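PDB 4CP6: choline binding protein PCPA from Streptococcus pneumoniae, which is a pneumococcal surface antigen with a leucine-rich-repeat region, of the choline-binding protein family, and probably serves in attachment to host surfaces. Local coordinates for residues Y263-L274 against F286-I297; E375-F383 against I398-S407. All coordinates share one frame; numbering follows the deposited sequence. Where two conformers were deposited one is given.

Contact 1: residues Y263-L274 against F286-I297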
loop_
_atom_site.group_PDB
_atom_site.type_symbol
_atom_site.label_atom_id
_atom_site.label_comp_id
_atom_site.label_asym_id
_atom_site.label_seq_id
_atom_site.Cartn_x
_atom_site.Cartn_y
_atom_site.Cartn_z
ATOM N N TYR A 263 -1.460 5.328 4.978
ATOM C CA TYR A 263 -1.421 3.895 5.312
ATOM C C TYR A 263 -0.226 3.502 6.209
ATOM O O TYR A 263 0.042 2.295 6.376
ATOM C CB TYR A 263 -1.408 3.052 4.014
ATOM C CG TYR A 263 -2.749 3.045 3.309
ATOM C CD1 TYR A 263 -3.071 4.018 2.362
ATOM C CD2 TYR A 263 -3.706 2.080 3.607
ATOM C CE1 TYR A 263 -4.297 4.002 1.707
ATOM C CE2 TYR A 263 -4.932 2.052 2.950
ATOM C CZ TYR A 263 -5.227 3.026 2.015
ATOM O OH TYR A 263 -6.456 2.950 1.364
ATOM N N SER A 264 0.426 4.484 6.855
ATOM C CA SER A 264 1.629 4.151 7.620
ATOM C C SER A 264 1.445 3.205 8.805
ATOM O O SER A 264 2.419 2.521 9.147
ATOM C CB SER A 264 2.358 5.397 8.088
ATOM O OG SER A 264 1.474 6.306 8.733
ATOM N N PHE A 265 0.274 3.182 9.471
ATOM C CA PHE A 265 0.001 2.242 10.584
ATOM C C PHE A 265 -1.199 1.389 10.210
ATOM O O PHE A 265 -1.894 0.862 11.089
ATOM C CB PHE A 265 -0.277 2.972 11.934
ATOM C CG PHE A 265 0.908 3.691 12.521
ATOM C CD1 PHE A 265 1.362 4.889 11.969
ATOM C CD2 PHE A 265 1.561 3.186 13.647
ATOM C CE1 PHE A 265 2.432 5.589 12.554
ATOM C CE2 PHE A 265 2.621 3.889 14.231
ATOM C CZ PHE A 265 3.072 5.067 13.665
ATOM N N ASN A 266 -1.444 1.202 8.914
ATOM C CA ASN A 266 -2.563 0.392 8.476
ATOM C C ASN A 266 -2.422 -1.049 8.978
ATOM O O ASN A 266 -1.334 -1.615 8.916
ATOM C CB ASN A 266 -2.637 0.415 6.954
ATOM C CG ASN A 266 -3.817 -0.277 6.368
ATOM O OD1 ASN A 266 -4.989 -0.089 6.819
ATOM N ND2 ASN A 266 -3.588 -0.950 5.303
ATOM N N LYS A 267 -3.541 -1.646 9.394
ATOM C CA LYS A 267 -3.634 -3.048 9.856
ATOM C C LYS A 267 -2.822 -3.319 11.108
ATOM O O LYS A 267 -2.572 -4.481 11.416
ATOM C CB LYS A 267 -3.218 -4.034 8.731
ATOM C CG LYS A 267 -4.050 -3.943 7.437
ATOM C CD LYS A 267 -5.488 -4.421 7.741
ATOM C CE LYS A 267 -6.457 -4.396 6.605
ATOM N NZ LYS A 267 -7.797 -4.803 7.119
ATOM N N ASN A 268 -2.411 -2.292 11.821
ATOM C CA ASN A 268 -1.566 -2.479 12.981
ATOM C C ASN A 268 -2.215 -3.422 13.991
ATOM O O ASN A 268 -3.351 -3.194 14.412
ATOM C CB ASN A 268 -1.273 -1.139 13.593
ATOM C CG ASN A 268 -0.250 -1.261 14.679
ATOM O OD1 ASN A 268 -0.579 -1.659 15.794
ATOM N ND2 ASN A 268 1.021 -1.094 14.324
ATOM N N SER A 269 -1.475 -4.456 14.430
ATOM C CA SER A 269 -2.025 -5.479 15.299
ATOM C C SER A 269 -1.701 -5.340 16.784
ATOM O O SER A 269 -2.434 -5.926 17.590
ATOM C CB SER A 269 -1.501 -6.846 14.847
ATOM O OG SER A 269 -1.881 -7.175 13.517
ATOM N N TYR A 270 -0.630 -4.625 17.156
ATOM C CA TYR A 270 -0.165 -4.678 18.543
ATOM C C TYR A 270 -0.056 -3.376 19.269
ATOM O O TYR A 270 -0.065 -3.374 20.503
ATOM C CB TYR A 270 1.205 -5.389 18.595
ATOM C CG TYR A 270 1.147 -6.799 18.067
ATOM C CD1 TYR A 270 0.409 -7.784 18.723
ATOM C CD2 TYR A 270 1.767 -7.144 16.867
ATOM C CE1 TYR A 270 0.309 -9.073 18.210
ATOM C CE2 TYR A 270 1.709 -8.443 16.370
ATOM C CZ TYR A 270 0.978 -9.406 17.042
ATOM O OH TYR A 270 0.898 -10.686 16.532
ATOM N N LEU A 271 0.116 -2.256 18.556
ATOM C CA LEU A 271 0.315 -0.994 19.238
ATOM C C LEU A 271 -0.914 -0.536 20.035
ATOM O O LEU A 271 -1.997 -0.429 19.468
ATOM C CB LEU A 271 0.702 0.052 18.168
ATOM C CG LEU A 271 1.159 1.400 18.649
ATOM C CD1 LEU A 271 2.424 1.293 19.530
ATOM C CD2 LEU A 271 1.456 2.318 17.477
ATOM N N LYS A 272 -0.724 -0.189 21.323
ATOM C CA LYS A 272 -1.803 0.292 22.176
ATOM C C LYS A 272 -1.694 1.757 22.490
ATOM O O LYS A 272 -2.721 2.404 22.673
ATOM C CB LYS A 272 -1.818 -0.484 23.523
ATOM C CG LYS A 272 -2.094 -1.975 23.375
ATOM C CD LYS A 272 -2.127 -2.688 24.756
ATOM C CE LYS A 272 -2.665 -4.090 24.569
ATOM N NZ LYS A 272 -2.796 -4.835 25.862
ATOM N N LYS A 273 -0.473 2.313 22.595
ATOM C CA LYS A 273 -0.295 3.708 22.956
ATOM C C LYS A 273 0.680 4.354 21.984
ATOM O O LYS A 273 1.796 3.853 21.811
ATOM C CB LYS A 273 0.218 3.800 24.410
ATOM C CG LYS A 273 0.502 5.223 24.891
ATOM C CD LYS A 273 0.883 5.247 26.366
ATOM C CE LYS A 273 1.305 6.637 26.781
ATOM N NZ LYS A 273 1.793 6.674 28.182
ATOM N N LEU A 274 0.255 5.439 21.355
ATOM C CA LEU A 274 1.091 6.138 20.385
ATOM C C LEU A 274 1.208 7.579 20.789
ATOM O O LEU A 274 0.190 8.266 20.994
ATOM C CB LEU A 274 0.474 6.005 18.998
ATOM C CG LEU A 274 1.158 6.757 17.861
ATOM C CD1 LEU A 274 2.642 6.307 17.688
ATOM C CD2 LEU A 274 0.416 6.512 16.576
ATOM N N PHE A 286 -5.849 7.125 5.729
ATOM C CA PHE A 286 -5.821 5.765 6.258
ATOM C C PHE A 286 -4.640 5.518 7.194
ATOM O O PHE A 286 -4.273 4.349 7.407
ATOM C CB PHE A 286 -5.834 4.736 5.119
ATOM C CG PHE A 286 -7.117 4.631 4.331
ATOM C CD1 PHE A 286 -7.399 5.540 3.319
ATOM C CD2 PHE A 286 -8.012 3.595 4.568
ATOM C CE1 PHE A 286 -8.576 5.434 2.578
ATOM C CE2 PHE A 286 -9.194 3.495 3.833
ATOM C CZ PHE A 286 -9.467 4.418 2.853
ATOM N N ALA A 287 -4.030 6.581 7.781
ATOM C CA ALA A 287 -2.836 6.314 8.581
ATOM C C ALA A 287 -3.056 5.258 9.653
ATOM O O ALA A 287 -2.174 4.415 9.832
ATOM C CB ALA A 287 -2.313 7.588 9.216
ATOM N N PHE A 288 -4.187 5.306 10.387
ATOM C CA PHE A 288 -4.434 4.345 11.464
ATOM C C PHE A 288 -5.558 3.408 11.119
ATOM O O PHE A 288 -6.124 2.770 12.026
ATOM C CB PHE A 288 -4.675 5.049 12.817
ATOM C CG PHE A 288 -3.721 6.175 13.111
ATOM C CD1 PHE A 288 -2.368 5.923 13.315
ATOM C CD2 PHE A 288 -4.167 7.488 13.162
ATOM C CE1 PHE A 288 -1.482 6.977 13.559
ATOM C CE2 PHE A 288 -3.277 8.538 13.409
ATOM C CZ PHE A 288 -1.939 8.264 13.570
ATOM N N ALA A 289 -5.891 3.268 9.828
ATOM C CA ALA A 289 -6.986 2.400 9.446
ATOM C C ALA A 289 -6.745 0.964 9.896
ATOM O O ALA A 289 -5.705 0.385 9.612
ATOM C CB ALA A 289 -7.241 2.463 7.940
ATOM N N ASP A 290 -7.697 0.394 10.624
ATOM C CA ASP A 290 -7.601 -0.987 11.130
ATOM C C ASP A 290 -6.391 -1.193 12.070
ATOM O O ASP A 290 -5.882 -2.326 12.176
ATOM C CB ASP A 290 -7.673 -2.026 10.008
ATOM C CG ASP A 290 -8.990 -2.010 9.246
ATOM O OD1 ASP A 290 -10.020 -1.588 9.833
ATOM O OD2 ASP A 290 -8.996 -2.440 8.067
ATOM N N ALA A 291 -5.973 -0.137 12.800
ATOM C CA ALA A 291 -4.991 -0.306 13.889
ATOM C C ALA A 291 -5.901 -0.706 15.049
ATOM O O ALA A 291 -6.498 0.151 15.741
ATOM C CB ALA A 291 -4.266 0.995 14.184
ATOM N N ILE A 292 -6.078 -2.025 15.211
ATOM C CA ILE A 292 -7.155 -2.551 16.069
ATOM C C ILE A 292 -6.842 -2.664 17.554
ATOM O O ILE A 292 -7.768 -2.972 18.333
ATOM C CB ILE A 292 -7.675 -3.886 15.519
ATOM C CG1 ILE A 292 -6.588 -4.996 15.535
ATOM C CG2 ILE A 292 -8.260 -3.701 14.111
ATOM C CD1 ILE A 292 -7.131 -6.401 15.151
ATOM N N LYS A 293 -5.609 -2.379 17.971
ATOM C CA LYS A 293 -5.321 -2.393 19.404
ATOM C C LYS A 293 -5.067 -0.987 19.971
ATOM O O LYS A 293 -4.960 -0.829 21.182
ATOM C CB LYS A 293 -4.118 -3.286 19.721
ATOM C CG LYS A 293 -4.476 -4.764 19.812
ATOM C CD LYS A 293 -3.484 -5.407 20.773
ATOM C CE LYS A 293 -3.394 -6.906 20.727
ATOM N NZ LYS A 293 -2.514 -7.397 21.839
ATOM N N LEU A 294 -4.990 0.056 19.102
ATOM C CA LEU A 294 -4.688 1.417 19.533
ATOM C C LEU A 294 -5.729 1.906 20.527
ATOM O O LEU A 294 -6.909 1.935 20.187
ATOM C CB LEU A 294 -4.610 2.353 18.318
ATOM C CG LEU A 294 -4.145 3.769 18.596
ATOM C CD1 LEU A 294 -2.648 3.801 19.012
ATOM C CD2 LEU A 294 -4.386 4.655 17.369
ATOM N N GLU A 295 -5.307 2.239 21.746
ATOM C CA GLU A 295 -6.218 2.684 22.807
ATOM C C GLU A 295 -6.121 4.171 23.016
ATOM O O GLU A 295 -7.101 4.827 23.381
ATOM C CB GLU A 295 -5.870 1.981 24.128
ATOM C CG GLU A 295 -6.172 0.491 24.103
ATOM C CD GLU A 295 -5.763 -0.281 25.342
ATOM O OE1 GLU A 295 -5.207 0.345 26.274
ATOM O OE2 GLU A 295 -5.931 -1.524 25.347
ATOM N N GLU A 296 -4.897 4.700 22.862
ATOM C CA GLU A 296 -4.633 6.096 23.108
ATOM C C GLU A 296 -3.640 6.652 22.121
ATOM O O GLU A 296 -2.687 5.990 21.752
ATOM C CB GLU A 296 -4.165 6.357 24.553
ATOM C CG GLU A 296 -3.199 5.362 25.134
ATOM C CD GLU A 296 -2.947 5.581 26.615
ATOM O OE1 GLU A 296 -2.588 6.717 27.003
ATOM O OE2 GLU A 296 -3.092 4.605 27.384
ATOM N N ILE A 297 -3.910 7.872 21.676
ATOM C CA ILE A 297 -3.035 8.583 20.761
ATOM C C ILE A 297 -2.887 10.009 21.207
ATOM O O ILE A 297 -3.897 10.659 21.494
ATOM C CB ILE A 297 -3.505 8.446 19.303
ATOM C CG1 ILE A 297 -2.454 9.079 18.345
ATOM C CG2 ILE A 297 -4.909 9.061 19.100
ATOM C CD1 ILE A 297 -2.729 8.824 16.974
HETATM O O HOH W 1 -3.131 -1.151 17.021
HETATM O O HOH W 2 -0.174 -5.722 21.985
HETATM O O HOH W 3 -4.346 -6.924 24.182
HETATM O O HOH W 4 -5.263 -3.496 27.071
#

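Contact 2: residues E375-F383 against I398-S407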
loop_
_atom_site.group_PDB
_atom_site.type_symbol
_atom_site.label_atom_id
_atom_site.label_comp_id
_atom_site.label_asym_id
_atom_site.label_seq_id
_atom_site.Cartn_x
_atom_site.Cartn_y
_atom_site.Cartn_z
ATOM N N GLU A 375 -19.057 32.850 14.532
ATOM C CA GLU A 375 -19.229 32.347 13.164
ATOM C C GLU A 375 -19.126 30.812 13.059
ATOM O O GLU A 375 -19.042 30.287 11.941
ATOM C CB GLU A 375 -18.170 32.981 12.221
ATOM C CG GLU A 375 -17.912 34.475 12.388
ATOM C CD GLU A 375 -19.091 35.398 12.150
ATOM O OE1 GLU A 375 -19.592 35.442 11.003
ATOM O OE2 GLU A 375 -19.499 36.096 13.106
ATOM N N PHE A 376 -19.138 30.090 14.204
ATOM C CA PHE A 376 -19.003 28.620 14.252
ATOM C C PHE A 376 -19.947 27.959 13.261
ATOM O O PHE A 376 -21.134 28.266 13.269
ATOM C CB PHE A 376 -19.322 28.118 15.671
ATOM C CG PHE A 376 -19.010 26.652 15.865
ATOM C CD1 PHE A 376 -17.711 26.230 16.106
ATOM C CD2 PHE A 376 -20.008 25.696 15.776
ATOM C CE1 PHE A 376 -17.412 24.879 16.251
ATOM C CE2 PHE A 376 -19.704 24.345 15.939
ATOM C CZ PHE A 376 -18.409 23.949 16.148
ATOM N N SER A 377 -19.442 27.019 12.443
ATOM C CA SER A 377 -20.293 26.368 11.469
ATOM C C SER A 377 -20.204 24.842 11.468
ATOM O O SER A 377 -19.138 24.247 11.695
ATOM C CB SER A 377 -20.024 26.931 10.077
ATOM O OG SER A 377 -18.739 26.566 9.615
ATOM N N VAL A 378 -21.346 24.222 11.157
ATOM C CA VAL A 378 -21.571 22.774 11.101
ATOM C C VAL A 378 -22.436 22.560 9.858
ATOM O O VAL A 378 -23.325 23.385 9.581
ATOM C CB VAL A 378 -22.355 22.325 12.377
ATOM C CG1 VAL A 378 -22.726 20.847 12.344
ATOM C CG2 VAL A 378 -21.561 22.640 13.648
ATOM N N LYS A 379 -22.231 21.449 9.148
ATOM C CA LYS A 379 -23.101 21.101 8.024
ATOM C C LYS A 379 -24.090 20.061 8.494
ATOM O O LYS A 379 -23.861 19.386 9.519
ATOM C CB LYS A 379 -22.289 20.536 6.836
ATOM C CG LYS A 379 -21.253 21.508 6.242
ATOM C CD LYS A 379 -21.900 22.721 5.577
ATOM C CE LYS A 379 -20.995 23.372 4.555
ATOM N NZ LYS A 379 -21.514 24.699 4.117
ATOM N N LYS A 380 -25.177 19.864 7.730
ATOM C CA LYS A 380 -26.156 18.872 8.137
ATOM C C LYS A 380 -25.622 17.439 8.095
ATOM O O LYS A 380 -26.165 16.562 8.766
ATOM C CB LYS A 380 -27.435 18.998 7.322
ATOM C CG LYS A 380 -28.235 20.193 7.829
ATOM C CD LYS A 380 -29.506 20.372 7.062
ATOM C CE LYS A 380 -30.280 21.555 7.583
ATOM N NZ LYS A 380 -31.304 21.960 6.573
ATOM N N ASP A 381 -24.530 17.210 7.339
ATOM C CA ASP A 381 -23.903 15.893 7.289
ATOM C C ASP A 381 -22.557 15.853 7.995
ATOM O O ASP A 381 -21.790 14.910 7.786
ATOM C CB ASP A 381 -23.816 15.363 5.846
ATOM C CG ASP A 381 -23.068 16.274 4.916
ATOM O OD1 ASP A 381 -22.519 17.285 5.387
ATOM O OD2 ASP A 381 -22.982 15.947 3.714
ATOM N N THR A 382 -22.247 16.851 8.846
ATOM C CA THR A 382 -21.011 16.795 9.635
ATOM C C THR A 382 -21.049 15.557 10.547
ATOM O O THR A 382 -20.073 14.794 10.614
ATOM C CB THR A 382 -20.887 18.071 10.463
ATOM O OG1 THR A 382 -20.626 19.167 9.580
ATOM C CG2 THR A 382 -19.776 17.989 11.509
ATOM N N PHE A 383 -22.162 15.386 11.264
ATOM C CA PHE A 383 -22.340 14.287 12.206
ATOM C C PHE A 383 -23.392 13.310 11.741
ATOM O O PHE A 383 -24.478 13.714 11.286
ATOM C CB PHE A 383 -22.805 14.862 13.565
ATOM C CG PHE A 383 -21.766 15.724 14.234
ATOM C CD1 PHE A 383 -20.647 15.158 14.831
ATOM C CD2 PHE A 383 -21.923 17.109 14.304
ATOM C CE1 PHE A 383 -19.676 15.962 15.435
ATOM C CE2 PHE A 383 -20.979 17.905 14.963
ATOM C CZ PHE A 383 -19.864 17.325 15.523
ATOM N N ILE A 398 -23.614 28.518 19.669
ATOM C CA ILE A 398 -23.113 27.235 19.152
ATOM C C ILE A 398 -24.163 26.114 19.351
ATOM O O ILE A 398 -24.362 25.304 18.446
ATOM C CB ILE A 398 -21.729 26.943 19.719
ATOM C CG1 ILE A 398 -20.748 27.938 19.066
ATOM C CG2 ILE A 398 -21.302 25.470 19.438
ATOM C CD1 ILE A 398 -19.353 28.037 19.735
ATOM N N LYS A 399 -24.922 26.133 20.473
ATOM C CA LYS A 399 -26.016 25.190 20.673
ATOM C C LYS A 399 -27.055 25.389 19.553
ATOM O O LYS A 399 -27.559 24.402 19.013
ATOM C CB LYS A 399 -26.644 25.404 22.081
ATOM C CG LYS A 399 -27.906 24.590 22.323
ATOM C CD LYS A 399 -28.252 24.526 23.806
ATOM C CE LYS A 399 -29.492 23.705 24.062
ATOM N NZ LYS A 399 -29.597 23.393 25.511
ATOM N N ASP A 400 -27.378 26.653 19.204
ATOM C CA ASP A 400 -28.353 26.926 18.135
ATOM C C ASP A 400 -27.873 26.373 16.806
ATOM O O ASP A 400 -28.653 25.815 16.030
ATOM C CB ASP A 400 -28.621 28.437 17.981
ATOM C CG ASP A 400 -29.286 29.097 19.172
ATOM O OD1 ASP A 400 -29.902 28.376 19.988
ATOM O OD2 ASP A 400 -29.209 30.337 19.270
ATOM N N VAL A 401 -26.576 26.549 16.521
ATOM C CA VAL A 401 -26.010 26.017 15.275
ATOM C C VAL A 401 -26.129 24.478 15.264
ATOM O O VAL A 401 -26.587 23.879 14.265
ATOM C CB VAL A 401 -24.547 26.487 15.108
ATOM C CG1 VAL A 401 -23.857 25.699 13.995
ATOM C CG2 VAL A 401 -24.493 27.994 14.837
ATOM N N LEU A 402 -25.769 23.826 16.363
ATOM C CA LEU A 402 -25.926 22.361 16.422
ATOM C C LEU A 402 -27.372 21.920 16.272
ATOM O O LEU A 402 -27.652 21.038 15.459
ATOM C CB LEU A 402 -25.379 21.790 17.720
ATOM C CG LEU A 402 -23.881 21.691 17.840
ATOM C CD1 LEU A 402 -23.506 21.239 19.235
ATOM C CD2 LEU A 402 -23.288 20.686 16.794
ATOM N N LYS A 403 -28.315 22.533 17.018
ATOM C CA LYS A 403 -29.716 22.150 16.915
ATOM C C LYS A 403 -30.255 22.283 15.500
ATOM O O LYS A 403 -31.127 21.510 15.095
ATOM C CB LYS A 403 -30.584 23.022 17.820
ATOM C CG LYS A 403 -30.449 22.707 19.299
ATOM C CD LYS A 403 -31.183 23.739 20.158
ATOM C CE LYS A 403 -32.627 23.382 20.432
ATOM N NZ LYS A 403 -33.196 24.213 21.526
ATOM N N SER A 404 -29.774 23.299 14.768
ATOM C CA SER A 404 -30.263 23.553 13.432
ATOM C C SER A 404 -29.708 22.561 12.395
ATOM O O SER A 404 -30.334 22.348 11.356
ATOM C CB SER A 404 -29.903 24.970 13.026
ATOM O OG SER A 404 -30.432 25.264 11.750
ATOM N N ASN A 405 -28.546 21.942 12.668
ATOM C CA ASN A 405 -27.862 21.085 11.694
ATOM C C ASN A 405 -27.825 19.617 12.039
ATOM O O ASN A 405 -27.673 18.799 11.119
ATOM C CB ASN A 405 -26.454 21.613 11.455
ATOM C CG ASN A 405 -26.500 22.979 10.817
ATOM O OD1 ASN A 405 -26.338 24.035 11.482
ATOM N ND2 ASN A 405 -26.839 23.009 9.557
ATOM N N LEU A 406 -27.983 19.262 13.306
ATOM C CA LEU A 406 -27.942 17.857 13.711
ATOM C C LEU A 406 -29.144 17.078 13.236
ATOM O O LEU A 406 -30.285 17.529 13.419
ATOM C CB LEU A 406 -27.849 17.692 15.229
ATOM C CG LEU A 406 -26.510 17.976 15.877
ATOM C CD1 LEU A 406 -26.675 18.059 17.373
ATOM C CD2 LEU A 406 -25.473 16.887 15.498
ATOM N N SER A 407 -28.913 15.862 12.712
ATOM C CA SER A 407 -30.011 15.009 12.274
ATOM C C SER A 407 -30.686 14.330 13.458
ATOM O O SER A 407 -31.733 13.679 13.281
ATOM C CB SER A 407 -29.499 13.934 11.326
ATOM O OG SER A 407 -28.500 13.147 11.967
HETATM O O HOH W 5 -26.307 15.715 11.469
HETATM O O HOH W 6 -26.297 12.705 13.947
#

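Contact 1: residues Y263-L274 against F286-I297
Y263 and F286 run alongside each other, their ring planes only 6° apart but offset so far that little of one ring covers the other. F286 CB sits over the face of the Y263 ring, 3.5 Å from its centroid, a CH-pi contact, while Y263 OH hangs above the F286 ring and hydrogen-bonds to R207. Both rings have CG beside the backbone N, opposite the carbonyl carbon (chi1 near -70° in both), and this shared torsion keeps them running together. Four residues on, K267 bends at chi2 (-67°), and its NZ, 2.8 Å from D290 OD2, forms a salt bridge, coming in from above the carboxylate plane. Inside, F265 and F288 pack obliquely, and L274 CD2 approaches F288 CE1 at 3.6 Å. N268 OD1 accepts from L271 N (2.9 Å), three residues on, in an Asx motif, and a water beside N268 OD1 accepts from K293 N. Backbone bonds keep the copies in step: F265 N to A287 O, K267 N to A289 O, and, in the parallel strands, L274 N to E296 O (3.0 Å). Aromatic on aromatic and aliphatic on aliphatic, with a lysine-aspartate pair at the turn, mark the solenoid of a BspA-type leucine-rich repeat.

Contact 2: residues E375-F383 against I398-S407
F376 and I398 meet at about a right angle: I398 CG1 lies 3.7 Å from F376 CB, and CG2 of the same isoleucine leans off-centre over the ring in a CH-pi contact, 28° from the ring normal. V401 CG1 comes to the edge of that ring, near its plane, and also touches V378 CG2 (3.8 Å). V378 has its CG1 anti to the backbone N (chi1 175°), which sends this methyl to N405 CB, while CG2 touches both V401 CG1 and L402 CD2. I398, V401, L402 and N405 thus form one side of a helix, spaced three and four residues apart, laid against F376 and the short strand 377-378. The chain is a leucine-rich-repeat solenoid, poor in helix, and here helix 396-405 packs on it near the C-terminal end of the model. Further along, the F383 ring is met obliquely by L402 CD2 and by L406 CD2, the latter 3.8 Å from F383 CD2, while F391 packs edge-to-face with the same ring. K380 CA lies 3.3 Å from N405 O, a CA-H...O contact. A water joins the two segments, accepting from S407 N and lying 2.7 Å from F383 O.

Overall arrangement
Contact 1 comes first along the chain, and the centres of the two contacts stand about 30 Å apart, with nearest atoms about 17 Å from each other, so they do not meet. Contact 1 joins neighbouring turns of the solenoid through strands 273-275 and 296-298 of a three-stranded parallel sheet. Contact 2 lies farther out, where strand 377-378, paired in parallel with strand 351-352, meets helix 396-405; that helix falls between strands 390-393 and 412-414 of a five-stranded parallel sheet. Taken together they illustrate how a repeat protein is built: turn-on-turn stacking propagates its elongated body, whereas near the C-terminal end of the modelled chain a helix packs against the repeats.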